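Local coordinates for uncharacterized protein YobA (Bacillus subtilis subsp. subtilis str. 168, PDB 4QY7) that is of unknown function but adopts an OB-fold, belongs to the DUF3221 family, probably carries a signal peptide and is probably exported, at residues A[20-25]-A[37-42]; A[41-46]-A[50-55]; A[76-79]-A[85-88]. All coordinates share one frame; numbering follows the deposited sequence.

Interaction 1: residues A[20-25]-A[37-42]; sequences RAILIT and LSEGQL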
ATOM      1  N   ARG A  20      -5.080  -7.994  -0.097  1.00 18.28           N
ATOM      2  CA  ARG A  20      -4.445  -6.756   0.349  0.65 17.50           C
ATOM      3  C   ARG A  20      -3.008  -6.669  -0.089  1.00 19.45           C
ATOM      4  O   ARG A  20      -2.376  -7.690  -0.369  1.00 18.84           O
ATOM      5  CB  ARG A  20      -4.497  -6.691   1.890  0.65 19.63           C
ATOM      6  CG  ARG A  20      -3.668  -7.774   2.610  0.65 26.77           C
ATOM      7  CD  ARG A  20      -2.284  -7.279   3.034  0.65 31.21           C
ATOM      8  NE  ARG A  20      -1.457  -8.326   3.642  0.65 23.80           N
ATOM      9  CZ  ARG A  20      -0.655  -9.183   3.006  0.65 32.19           C
ATOM     10  NH1 ARG A  20      -0.554  -9.161   1.678  0.65 20.04           N
ATOM     11  NH2 ARG A  20       0.047 -10.076   3.692  0.65 30.88           N
ATOM     12  N   ALA A  21      -2.468  -5.465  -0.037  1.00 15.78           N
ATOM     13  CA  ALA A  21      -1.048  -5.261  -0.256  1.00 14.65           C
ATOM     14  C   ALA A  21      -0.521  -4.438   0.903  1.00 15.84           C
ATOM     15  O   ALA A  21      -1.251  -3.615   1.457  1.00 15.85           O
ATOM     16  CB  ALA A  21      -0.761  -4.591  -1.596  1.00 15.80           C
ATOM     17  N   ILE A  22       0.721  -4.670   1.301  1.00 14.22           N
ATOM     18  CA  ILE A  22       1.384  -3.888   2.337  1.00 14.98           C
ATOM     19  C   ILE A  22       2.353  -2.979   1.639  1.00 15.60           C
ATOM     20  O   ILE A  22       3.202  -3.473   0.883  1.00 15.50           O
ATOM     21  CB  ILE A  22       2.111  -4.789   3.357  1.00 18.86           C
ATOM     22  CG1 ILE A  22       1.071  -5.758   3.989  1.00 21.29           C
ATOM     23  CG2 ILE A  22       2.888  -3.931   4.416  1.00 19.35           C
ATOM     24  CD1 ILE A  22       1.336  -6.280   5.349  1.00 37.79           C
ATOM     25  N   LEU A  23       2.207  -1.664   1.852  1.00 13.18           N
ATOM     26  CA  LEU A  23       3.077  -0.671   1.238  1.00 12.59           C
ATOM     27  C   LEU A  23       3.986  -0.042   2.249  1.00 16.41           C
ATOM     28  O   LEU A  23       3.533   0.307   3.342  1.00 16.16           O
ATOM     29  CB  LEU A  23       2.262   0.457   0.601  1.00 12.94           C
ATOM     30  CG  LEU A  23       1.124   0.075  -0.295  1.00 18.83           C
ATOM     31  CD1 LEU A  23       0.520   1.328  -0.933  1.00 19.77           C
ATOM     32  CD2 LEU A  23       1.562  -0.913  -1.354  1.00 19.75           C
ATOM     33  N   ILE A  24       5.244   0.186   1.861  1.00 15.95           N
ATOM     34  CA  ILE A  24       6.199   0.934   2.681  1.00 16.62           C
ATOM     35  C   ILE A  24       6.220   2.340   2.135  1.00 19.34           C
ATOM     36  O   ILE A  24       6.387   2.526   0.932  1.00 18.24           O
ATOM     37  CB  ILE A  24       7.588   0.270   2.649  1.00 18.52           C
ATOM     38  CG1 ILE A  24       7.511  -1.111   3.315  1.00 18.60           C
ATOM     39  CG2 ILE A  24       8.650   1.192   3.296  1.00 21.68           C
ATOM     40  CD1 ILE A  24       6.872  -1.185   4.670  1.00 29.87           C
ATOM     41  N   THR A  25       6.114   3.330   3.008  1.00 16.68           N
ATOM     42  CA  THR A  25       6.038   4.753   2.615  1.00 19.60           C
ATOM     43  C   THR A  25       7.199   5.603   3.114  1.00 32.34           C
ATOM     44  O   THR A  25       7.037   6.812   3.273  1.00 34.51           O
ATOM     45  CB  THR A  25       4.739   5.320   3.140  1.00 24.77           C
ATOM     46  OG1 THR A  25       4.779   5.254   4.574  1.00 23.39           O
ATOM     47  CG2 THR A  25       3.547   4.563   2.605  1.00 20.50           C
ATOM     48  N   LEU A  37      11.675 -10.193   4.746  1.00 22.63           N
ATOM     49  CA  LEU A  37      11.191 -10.003   6.103  1.00 21.72           C
ATOM     50  C   LEU A  37       9.765 -10.473   6.226  1.00 25.79           C
ATOM     51  O   LEU A  37       8.973 -10.363   5.277  1.00 23.85           O
ATOM     52  CB  LEU A  37      11.266  -8.521   6.505  1.00 20.41           C
ATOM     53  CG  LEU A  37      12.668  -7.918   6.579  1.00 23.38           C
ATOM     54  CD1 LEU A  37      12.604  -6.427   6.839  1.00 21.73           C
ATOM     55  CD2 LEU A  37      13.500  -8.586   7.660  1.00 28.02           C
ATOM     56  N   SER A  38       9.410 -10.954   7.417  1.00 25.78           N
ATOM     57  CA  SER A  38       8.031 -11.340   7.680  1.00 26.10           C
ATOM     58  C   SER A  38       7.189 -10.096   7.856  1.00 28.26           C
ATOM     59  O   SER A  38       7.718  -8.996   8.074  1.00 27.07           O
ATOM     60  CB  SER A  38       7.938 -12.194   8.944  1.00 29.24           C
ATOM     61  OG  SER A  38       8.267 -11.401  10.077  1.00 32.14           O
ATOM     62  N   GLU A  39       5.873 -10.261   7.833  1.00 25.05           N
ATOM     63  CA  GLU A  39       4.998  -9.135   8.088  1.00 24.83           C
ATOM     64  C   GLU A  39       5.297  -8.534   9.468  1.00 27.38           C
ATOM     65  O   GLU A  39       5.380  -7.320   9.575  1.00 25.86           O
ATOM     66  CB  GLU A  39       3.533  -9.562   7.984  1.00 26.91           C
ATOM     67  CG  GLU A  39       2.606  -8.386   8.224  1.00 31.98           C
ATOM     68  CD  GLU A  39       1.161  -8.639   7.875  1.00 45.83           C
ATOM     69  OE1 GLU A  39       0.872  -9.600   7.126  1.00 41.22           O
ATOM     70  OE2 GLU A  39       0.324  -7.813   8.297  1.00 32.53           O
ATOM     71  N   GLY A  40       5.525  -9.378  10.485  1.00 26.90           N
ATOM     72  CA  GLY A  40       5.865  -8.908  11.826  1.00 27.56           C
ATOM     73  C   GLY A  40       7.140  -8.090  11.859  1.00 30.03           C
ATOM     74  O   GLY A  40       7.218  -7.062  12.533  1.00 30.62           O
ATOM     75  N   GLN A  41       8.156  -8.537  11.117  1.00 24.90           N
ATOM     76  CA  GLN A  41       9.433  -7.826  11.056  1.00 23.95           C
ATOM     77  C   GLN A  41       9.295  -6.506  10.327  1.00 25.97           C
ATOM     78  O   GLN A  41       9.960  -5.531  10.708  1.00 25.25           O
ATOM     79  CB  GLN A  41      10.479  -8.680  10.358  1.00 24.87           C
ATOM     80  CG  GLN A  41      11.003  -9.819  11.234  1.00 25.21           C
ATOM     81  CD  GLN A  41      11.926 -10.729  10.473  1.00 39.73           C
ATOM     82  OE1 GLN A  41      11.615 -11.179   9.360  1.00 29.14           O
ATOM     83  NE2 GLN A  41      13.092 -11.031  11.048  1.00 33.83           N
ATOM     84  N   LEU A  42       8.478  -6.479   9.244  1.00 23.17           N
ATOM     85  CA  LEU A  42       8.215  -5.224   8.531  1.00 21.90           C
ATOM     86  C   LEU A  42       7.506  -4.250   9.442  1.00 25.41           C
ATOM     87  O   LEU A  42       7.852  -3.068   9.416  1.00 24.80           O
ATOM     88  CB  LEU A  42       7.334  -5.437   7.290  1.00 20.60           C
ATOM     89  CG  LEU A  42       7.979  -6.149   6.124  1.00 23.73           C
ATOM     90  CD1 LEU A  42       6.932  -6.622   5.172  1.00 23.39           C
ATOM     91  CD2 LEU A  42       8.996  -5.248   5.390  1.00 21.31           C
TER

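Interaction 2: residues A[41-46]-A[50-55]; sequences QLMNKF and IVIVGL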
ATOM      1  N   GLN A  41       8.156  -8.537  11.117  1.00 24.90           N
ATOM      2  CA  GLN A  41       9.433  -7.826  11.056  1.00 23.95           C
ATOM      3  C   GLN A  41       9.295  -6.506  10.327  1.00 25.97           C
ATOM      4  O   GLN A  41       9.960  -5.531  10.708  1.00 25.25           O
ATOM      5  CB  GLN A  41      10.479  -8.680  10.358  1.00 24.87           C
ATOM      6  CG  GLN A  41      11.003  -9.819  11.234  1.00 25.21           C
ATOM      7  CD  GLN A  41      11.926 -10.729  10.473  1.00 39.73           C
ATOM      8  OE1 GLN A  41      11.615 -11.179   9.360  1.00 29.14           O
ATOM      9  NE2 GLN A  41      13.092 -11.031  11.048  1.00 33.83           N
ATOM     10  N   LEU A  42       8.478  -6.479   9.244  1.00 23.17           N
ATOM     11  CA  LEU A  42       8.215  -5.224   8.531  1.00 21.90           C
ATOM     12  C   LEU A  42       7.506  -4.250   9.442  1.00 25.41           C
ATOM     13  O   LEU A  42       7.852  -3.068   9.416  1.00 24.80           O
ATOM     14  CB  LEU A  42       7.334  -5.437   7.290  1.00 20.60           C
ATOM     15  CG  LEU A  42       7.979  -6.149   6.124  1.00 23.73           C
ATOM     16  CD1 LEU A  42       6.932  -6.622   5.172  1.00 23.39           C
ATOM     17  CD2 LEU A  42       8.996  -5.248   5.390  1.00 21.31           C
HETATM   18  N   MSE A  43       6.510  -4.753  10.249  1.00 24.79           N
HETATM   19  CA  MSE A  43       5.764  -3.898  11.187  0.65 24.85           C
HETATM   20  C   MSE A  43       6.726  -3.219  12.164  1.00 32.39           C
HETATM   21  O   MSE A  43       6.547  -2.040  12.479  1.00 33.90           O
HETATM   22  CB  MSE A  43       4.689  -4.697  11.952  0.65 25.64           C
HETATM   23  CG  MSE A  43       3.579  -5.252  11.058  0.65 28.21           C
HETATM   24 SE   MSE A  43       2.454  -3.895  10.312  0.49 30.04          SE
HETATM   25  CE  MSE A  43       1.973  -4.713   8.671  0.65 26.55           C
ATOM     26  N   ASN A  44       7.763  -3.940  12.611  1.00 31.79           N
ATOM     27  CA  ASN A  44       8.768  -3.391  13.534  1.00 33.32           C
ATOM     28  C   ASN A  44       9.711  -2.403  12.833  1.00 35.56           C
ATOM     29  O   ASN A  44       9.868  -1.272  13.292  1.00 38.05           O
ATOM     30  CB  ASN A  44       9.581  -4.524  14.143  1.00 36.81           C
ATOM     31  CG  ASN A  44      10.610  -4.049  15.128  1.00 69.03           C
ATOM     32  OD1 ASN A  44      10.266  -3.440  16.145  1.00 63.59           O
ATOM     33  ND2 ASN A  44      11.892  -4.284  14.834  1.00 63.06           N
ATOM     34  N   LYS A  45      10.311  -2.808  11.714  1.00 27.72           N
ATOM     35  CA  LYS A  45      11.278  -1.969  11.010  1.00 26.04           C
ATOM     36  C   LYS A  45      10.679  -0.689  10.416  1.00 30.97           C
ATOM     37  O   LYS A  45      11.323   0.355  10.476  1.00 31.92           O
ATOM     38  CB  LYS A  45      11.922  -2.784   9.880  1.00 26.63           C
ATOM     39  CG  LYS A  45      12.973  -2.028   9.094  1.00 31.73           C
ATOM     40  CD  LYS A  45      13.890  -2.948   8.315  1.00 35.14           C
ATOM     41  CE  LYS A  45      14.912  -2.129   7.562  1.00 40.56           C
ATOM     42  NZ  LYS A  45      15.939  -2.977   6.915  1.00 45.63           N
ATOM     43  N   PHE A  46       9.487  -0.766   9.821  1.00 25.62           N
ATOM     44  CA  PHE A  46       8.896   0.400   9.148  1.00 24.10           C
ATOM     45  C   PHE A  46       7.718   0.993   9.922  1.00 29.07           C
ATOM     46  O   PHE A  46       6.809   1.529   9.307  1.00 27.75           O
ATOM     47  CB  PHE A  46       8.449  -0.005   7.723  1.00 23.25           C
ATOM     48  CG  PHE A  46       9.628  -0.360   6.850  1.00 23.30           C
ATOM     49  CD1 PHE A  46      10.479   0.624   6.372  1.00 25.77           C
ATOM     50  CD2 PHE A  46       9.889  -1.680   6.513  1.00 24.60           C
ATOM     51  CE1 PHE A  46      11.592   0.290   5.592  1.00 27.51           C
ATOM     52  CE2 PHE A  46      11.000  -2.011   5.728  1.00 27.61           C
ATOM     53  CZ  PHE A  46      11.819  -1.022   5.245  1.00 25.74           C
ATOM     54  N   ILE A  50       4.110   2.372   7.136  1.00 17.86           N
ATOM     55  CA  ILE A  50       3.428   1.248   6.507  1.00 18.34           C
ATOM     56  C   ILE A  50       1.987   1.610   6.296  1.00 17.92           C
ATOM     57  O   ILE A  50       1.373   2.255   7.166  1.00 18.30           O
ATOM     58  CB  ILE A  50       3.469  -0.027   7.398  1.00 23.20           C
ATOM     59  CG1 ILE A  50       4.864  -0.561   7.560  1.00 24.76           C
ATOM     60  CG2 ILE A  50       2.524  -1.156   6.884  1.00 23.81           C
ATOM     61  CD1 ILE A  50       5.018  -1.071   8.891  1.00 38.87           C
ATOM     62  N   VAL A  51       1.426   1.166   5.177  1.00 15.06           N
ATOM     63  CA  VAL A  51       0.011   1.323   4.861  0.50 13.95           C
ATOM     64  C   VAL A  51      -0.485  -0.018   4.351  1.00 17.62           C
ATOM     65  O   VAL A  51       0.218  -0.642   3.522  1.00 17.40           O
ATOM     66  CB  VAL A  51      -0.264   2.429   3.815  0.50 15.40           C
ATOM     67  CG1 VAL A  51      -1.771   2.606   3.606  0.50 14.40           C
ATOM     68  CG2 VAL A  51       0.392   3.753   4.224  0.50 15.48           C
ATOM     69  N   ILE A  52      -1.668  -0.445   4.773  1.00 15.63           N
ATOM     70  CA  ILE A  52      -2.254  -1.674   4.277  1.00 15.88           C
ATOM     71  C   ILE A  52      -3.339  -1.247   3.303  1.00 17.11           C
ATOM     72  O   ILE A  52      -4.193  -0.472   3.695  1.00 18.49           O
ATOM     73  CB  ILE A  52      -2.784  -2.512   5.461  1.00 21.06           C
ATOM     74  CG1 ILE A  52      -1.580  -2.949   6.347  1.00 23.46           C
ATOM     75  CG2 ILE A  52      -3.575  -3.729   4.931  1.00 25.06           C
ATOM     76  CD1 ILE A  52      -1.888  -3.409   7.585  1.00 34.47           C
ATOM     77  N   VAL A  53      -3.317  -1.716   2.063  1.00 15.03           N
ATOM     78  CA  VAL A  53      -4.334  -1.337   1.095  1.00 15.15           C
ATOM     79  C   VAL A  53      -5.188  -2.558   0.742  1.00 19.46           C
ATOM     80  O   VAL A  53      -4.674  -3.594   0.343  1.00 18.18           O
ATOM     81  CB  VAL A  53      -3.785  -0.632  -0.164  1.00 18.88           C
ATOM     82  CG1 VAL A  53      -3.145   0.719   0.215  1.00 19.07           C
ATOM     83  CG2 VAL A  53      -2.787  -1.500  -0.933  1.00 18.45           C
ATOM     84  N   GLY A  54      -6.477  -2.452   0.988  1.00 17.19           N
ATOM     85  CA  GLY A  54      -7.411  -3.497   0.631  1.00 18.19           C
ATOM     86  C   GLY A  54      -7.673  -3.446  -0.862  1.00 20.86           C
ATOM     87  O   GLY A  54      -7.950  -2.370  -1.408  1.00 18.88           O
ATOM     88  N   LEU A  55      -7.628  -4.608  -1.526  1.00 17.61           N
ATOM     89  CA  LEU A  55      -7.792  -4.688  -2.986  1.00 17.53           C
ATOM     90  C   LEU A  55      -9.157  -5.243  -3.464  1.00 23.74           C
ATOM     91  O   LEU A  55      -9.314  -5.431  -4.683  1.00 23.67           O
ATOM     92  CB  LEU A  55      -6.671  -5.612  -3.515  1.00 17.63           C
ATOM     93  CG  LEU A  55      -5.230  -5.186  -3.177  1.00 19.65           C
ATOM     94  CD1 LEU A  55      -4.238  -6.261  -3.590  1.00 21.49           C
ATOM     95  CD2 LEU A  55      -4.896  -3.830  -3.791  1.00 21.58           C
TER

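Interaction 3: residues A[76-79]-A[85-88]; sequences TRKE and ATIQ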
ATOM      1  N   THR A  76     -11.088   7.285   2.407  1.00 22.84           N
ATOM      2  CA  THR A  76     -10.651   7.514   3.787  1.00 23.08           C
ATOM      3  C   THR A  76      -9.810   6.408   4.338  1.00 23.29           C
ATOM      4  O   THR A  76      -9.865   5.281   3.847  1.00 24.02           O
ATOM      5  CB  THR A  76     -11.896   7.670   4.688  1.00 34.15           C
ATOM      6  OG1 THR A  76     -11.481   8.116   5.982  1.00 41.61           O
ATOM      7  CG2 THR A  76     -12.679   6.374   4.848  1.00 28.20           C
ATOM      8  N   ARG A  77      -9.042   6.729   5.389  1.00 22.04           N
ATOM      9  CA  ARG A  77      -8.244   5.754   6.112  1.00 22.15           C
ATOM     10  C   ARG A  77      -9.096   5.172   7.193  1.00 24.55           C
ATOM     11  O   ARG A  77      -9.838   5.899   7.867  1.00 27.51           O
ATOM     12  CB  ARG A  77      -6.982   6.343   6.783  1.00 23.11           C
ATOM     13  CG  ARG A  77      -5.837   6.752   5.863  1.00 27.56           C
ATOM     14  CD  ARG A  77      -4.854   7.645   6.635  1.00 24.93           C
ATOM     15  NE  ARG A  77      -3.788   8.165   5.756  1.00 26.14           N
ATOM     16  CZ  ARG A  77      -3.944   9.149   4.873  1.00 31.03           C
ATOM     17  NH1 ARG A  77      -5.130   9.732   4.714  1.00 26.73           N
ATOM     18  NH2 ARG A  77      -2.924   9.535   4.112  1.00 24.20           N
ATOM     19  N   LYS A  78      -8.938   3.890   7.433  1.00 18.73           N
ATOM     20  CA  LYS A  78      -9.589   3.249   8.573  1.00 17.52           C
ATOM     21  C   LYS A  78      -8.817   3.626   9.819  1.00 20.11           C
ATOM     22  O   LYS A  78      -7.632   3.971   9.725  1.00 18.90           O
ATOM     23  CB  LYS A  78      -9.608   1.726   8.403  1.00 19.47           C
ATOM     24  CG  LYS A  78     -10.491   1.280   7.244  1.00 31.17           C
ATOM     25  CD  LYS A  78      -9.963   0.039   6.552  1.00 41.01           C
ATOM     26  CE  LYS A  78     -10.769  -0.329   5.326  1.00 54.48           C
ATOM     27  NZ  LYS A  78     -12.208  -0.524   5.634  1.00 59.34           N
ATOM     28  N   GLU A  79      -9.451   3.485  10.974  1.00 17.13           N
ATOM     29  CA  GLU A  79      -8.879   3.825  12.268  1.00 16.54           C
ATOM     30  C   GLU A  79      -8.090   2.620  12.705  1.00 20.84           C
ATOM     31  O   GLU A  79      -8.602   1.785  13.427  1.00 22.55           O
ATOM     32  CB  GLU A  79      -9.994   4.212  13.267  1.00 18.79           C
ATOM     33  CG  GLU A  79      -9.463   4.698  14.595  1.00 24.79           C
ATOM     34  CD  GLU A  79     -10.545   5.209  15.530  1.00 29.11           C
ATOM     35  OE1 GLU A  79     -11.742   5.139  15.166  1.00 30.61           O
ATOM     36  OE2 GLU A  79     -10.194   5.674  16.636  1.00 31.32           O
ATOM     37  N   ALA A  85      -6.626   1.233   4.106  1.00 16.69           N
ATOM     38  CA  ALA A  85      -7.694   1.824   3.313  1.00 17.99           C
ATOM     39  C   ALA A  85      -8.096   0.919   2.203  1.00 19.58           C
ATOM     40  O   ALA A  85      -7.228   0.247   1.626  1.00 18.44           O
ATOM     41  CB  ALA A  85      -7.236   3.159   2.730  1.00 18.61           C
ATOM     42  N   THR A  86      -9.391   0.935   1.855  1.00 17.08           N
ATOM     43  CA  THR A  86      -9.875   0.216   0.662  1.00 17.84           C
ATOM     44  C   THR A  86      -9.588   1.111  -0.521  1.00 19.12           C
ATOM     45  O   THR A  86     -10.069   2.238  -0.507  1.00 20.62           O
ATOM     46  CB  THR A  86     -11.364  -0.034   0.756  1.00 24.73           C
ATOM     47  OG1 THR A  86     -11.621  -0.749   1.958  1.00 25.25           O
ATOM     48  CG2 THR A  86     -11.887  -0.805  -0.458  1.00 24.31           C
ATOM     49  N   ILE A  87      -8.815   0.677  -1.514  1.00 17.59           N
ATOM     50  CA  ILE A  87      -8.449   1.604  -2.586  1.00 15.63           C
ATOM     51  C   ILE A  87      -9.354   1.443  -3.776  1.00 19.40           C
ATOM     52  O   ILE A  87      -9.910   0.362  -3.986  1.00 19.97           O
ATOM     53  CB  ILE A  87      -6.961   1.485  -2.984  1.00 17.61           C
ATOM     54  CG1 ILE A  87      -6.600   0.061  -3.515  1.00 18.72           C
ATOM     55  CG2 ILE A  87      -6.080   1.841  -1.758  1.00 16.56           C
ATOM     56  CD1 ILE A  87      -5.279  -0.004  -4.333  1.00 18.79           C
ATOM     57  N   GLN A  88      -9.550   2.531  -4.521  1.00 17.55           N
ATOM     58  CA  GLN A  88     -10.411   2.539  -5.712  0.50 18.59           C
ATOM     59  C   GLN A  88      -9.590   2.452  -6.985  1.00 20.79           C
ATOM     60  O   GLN A  88     -10.118   2.096  -8.037  1.00 21.22           O
ATOM     61  CB  GLN A  88     -11.258   3.823  -5.757  0.50 20.96           C
ATOM     62  CG  GLN A  88     -12.104   4.080  -4.507  0.50 25.42           C
ATOM     63  CD  GLN A  88     -13.093   2.977  -4.216  0.50 42.20           C
ATOM     64  OE1 GLN A  88     -13.676   2.377  -5.125  0.50 38.18           O
ATOM     65  NE2 GLN A  88     -13.328   2.699  -2.941  0.50 39.11           N
TER
HETATM   66  O   HOH W   1     -11.013   2.844   3.346  1.00 22.52           O
HETATM   67  O   HOH W   2     -13.891   0.752   3.129  1.00 35.24           O

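Interaction 1: residues A[20-25]-A[37-42]
I22 on strand 20-24 and E39 at the start of helix 39-45 come closest by their CA atoms, 8.6 Å apart, so side chains do all the bridging. The E39 chain runs straight out, CG anti to the backbone N (chi1 -179°), which carries the carboxylate across to the strand. There its CD lies 3.5 Å from CD1 of I22, the two side chains crossing at about a right angle, with OE2 just as close to that methyl. OE1 turns instead to R20, whose NH2 it meets at 3.6 Å in a long salt bridge. It comes in at the edge of the guanidinium, near its plane, but the two flat groups are 66° apart, so this is no flat two-pronged pairing. R20 bends at chi2 and sets one guanidinium face against CG1 of I22, near the rim of the group. R20 was modelled in two conformers, and the bridge belongs to the one described. With an alanine in place of E39, R20 would probably lose its charged partner and CD1 of I22 the side chain that lies against it. On the helix side, S38 is the N-cap and forms a capping box with Q41: Q41 N reaches S38 OG at 3.0 Å, and S38 N returns a bond to a lone pair of Q41 OE1 in the carbonyl plane (2.9 Å). The contact sits over one face of the sheet, where strand 20-24 runs between 7-16 and 50-54; I22 also packs on L15, I50 and M43, and L42 on L15 extends the helix's hold to strand 7-16.

Interaction 2: residues A[41-46]-A[50-55]
The carbonyl O of L42 receives the backbone N of F46 at 2.9 Å, and CD1 of I50 rests against that same oxygen at 3.5 Å. A second carbonyl closes in on the same methyl: F46 O is 3.2 Å from I50 CD1. I50 is therefore wedged under the last turn of helix 39-45, against the backbone as much as against side chains. Its CG1 lies beside its own backbone N, and chi2 (143°) is pulled well away from a staggered value, which fits the close approach of CD1 to both oxygens. These are van der Waals contacts, and no hydrogen bond joins the two segments. F46, the first residue to leave helical conformation, adds its CB, 3.6 Å from I50 CG1; its ring then leads off away from strand 50-54 toward I24, with K45 CG over one ring face, toward its rim. On another flank stands M43, modelled as selenomethionine and in two conformers, one of which is described here. Its chain folds at chi2 (-68°) and again about the CG-SE bond, bringing CE down to I50 CG2 at 4.0 Å and, more loosely, to I52 CD1 at 4.2 Å. M43 and I50 cross at about a right angle. The axes of helix 41-45 and strand 50-54 approach to 9.9 Å at an angle of 137°, so the chain comes back obliquely beneath the helix after a short turn. I50 also packs on I24 of the adjacent strand, joining the helix to two strands at once. The strand order, with 50-54 antiparallel to 20-24 and parallel to 84-86, fits the OB-fold, though helix 39-45 comes before the third strand, 50-54, not after it as in the canonical fold.

Interaction 3: residues A[76-79]-A[85-88]
K78 brings its side chain back over strand 84-86 until CE lies 3.5 Å from OG1 of T86. Several bends produce this approach: CG sits beside the backbone N (chi1 -67°), chi2 is wide of a staggered value, and the last torsion turns NZ sharply (chi4 -57°). CE, near the end of the chain, therefore passes by A85, and the ammonium ends near the T86 hydroxyl without bonding it directly. T86 contributes its own half: OG1 is anti to the carbonyl carbon and beside the backbone N (chi1 -57°), while CG2 takes the position anti to the N, so it is the oxygen that faces the lysine. The two side chains cross at a slant, and a water fills in between their polar ends, 3.0 Å from T86 OG1 and at a longer 3.3 Å from K78 NZ. A second water does the equivalent job for the backbone, donating to T76 O at 2.7 Å and accepting from T86 N at 2.9 Å. Next to that bridge, the methyl of A85 touches T76 O at 3.6 Å. The side chains of T76 and R77 set off away from the strand; T76 OG1 makes a weak bond to R77 O, and R77 NH1 is engaged by Q7. Backbone bonding of K78 with S84 ties the loop down, and A85 packs inward on F74. Many of the outer side chains also touch crystal neighbours, so the lattice may influence their pose. No direct hydrogen bond and no salt bridge joins 76-79 to 85-88, the direct backbone bonding being with S84 next door. The lysine's charge reaches the T86 hydroxyl through a water, so this is a solvent-mediated surface contact, one of whose bridges is long at K78 NZ.

Going from the N terminus, the chain makes strand 7-16, turns back as 20-24, and loops out to helix 39-45, where interaction 1 closes the loop by bringing the helix start back over the strand. Interaction 2 follows at once, sharing Q41 and L42, as a short turn leads into strand 50-54 beside 20-24; the helix thus clamps two neighbouring strands. Interaction 3 comes later, in series and nested in neither, closing the loop between strands 69-74 and 84-86. Its strand pairs with 50-54 through A85 with I52 and G54, and V53 packs on I87, so interactions 2 and 3 touch, while interactions 1 and 3 stay about 17 Å apart between centres.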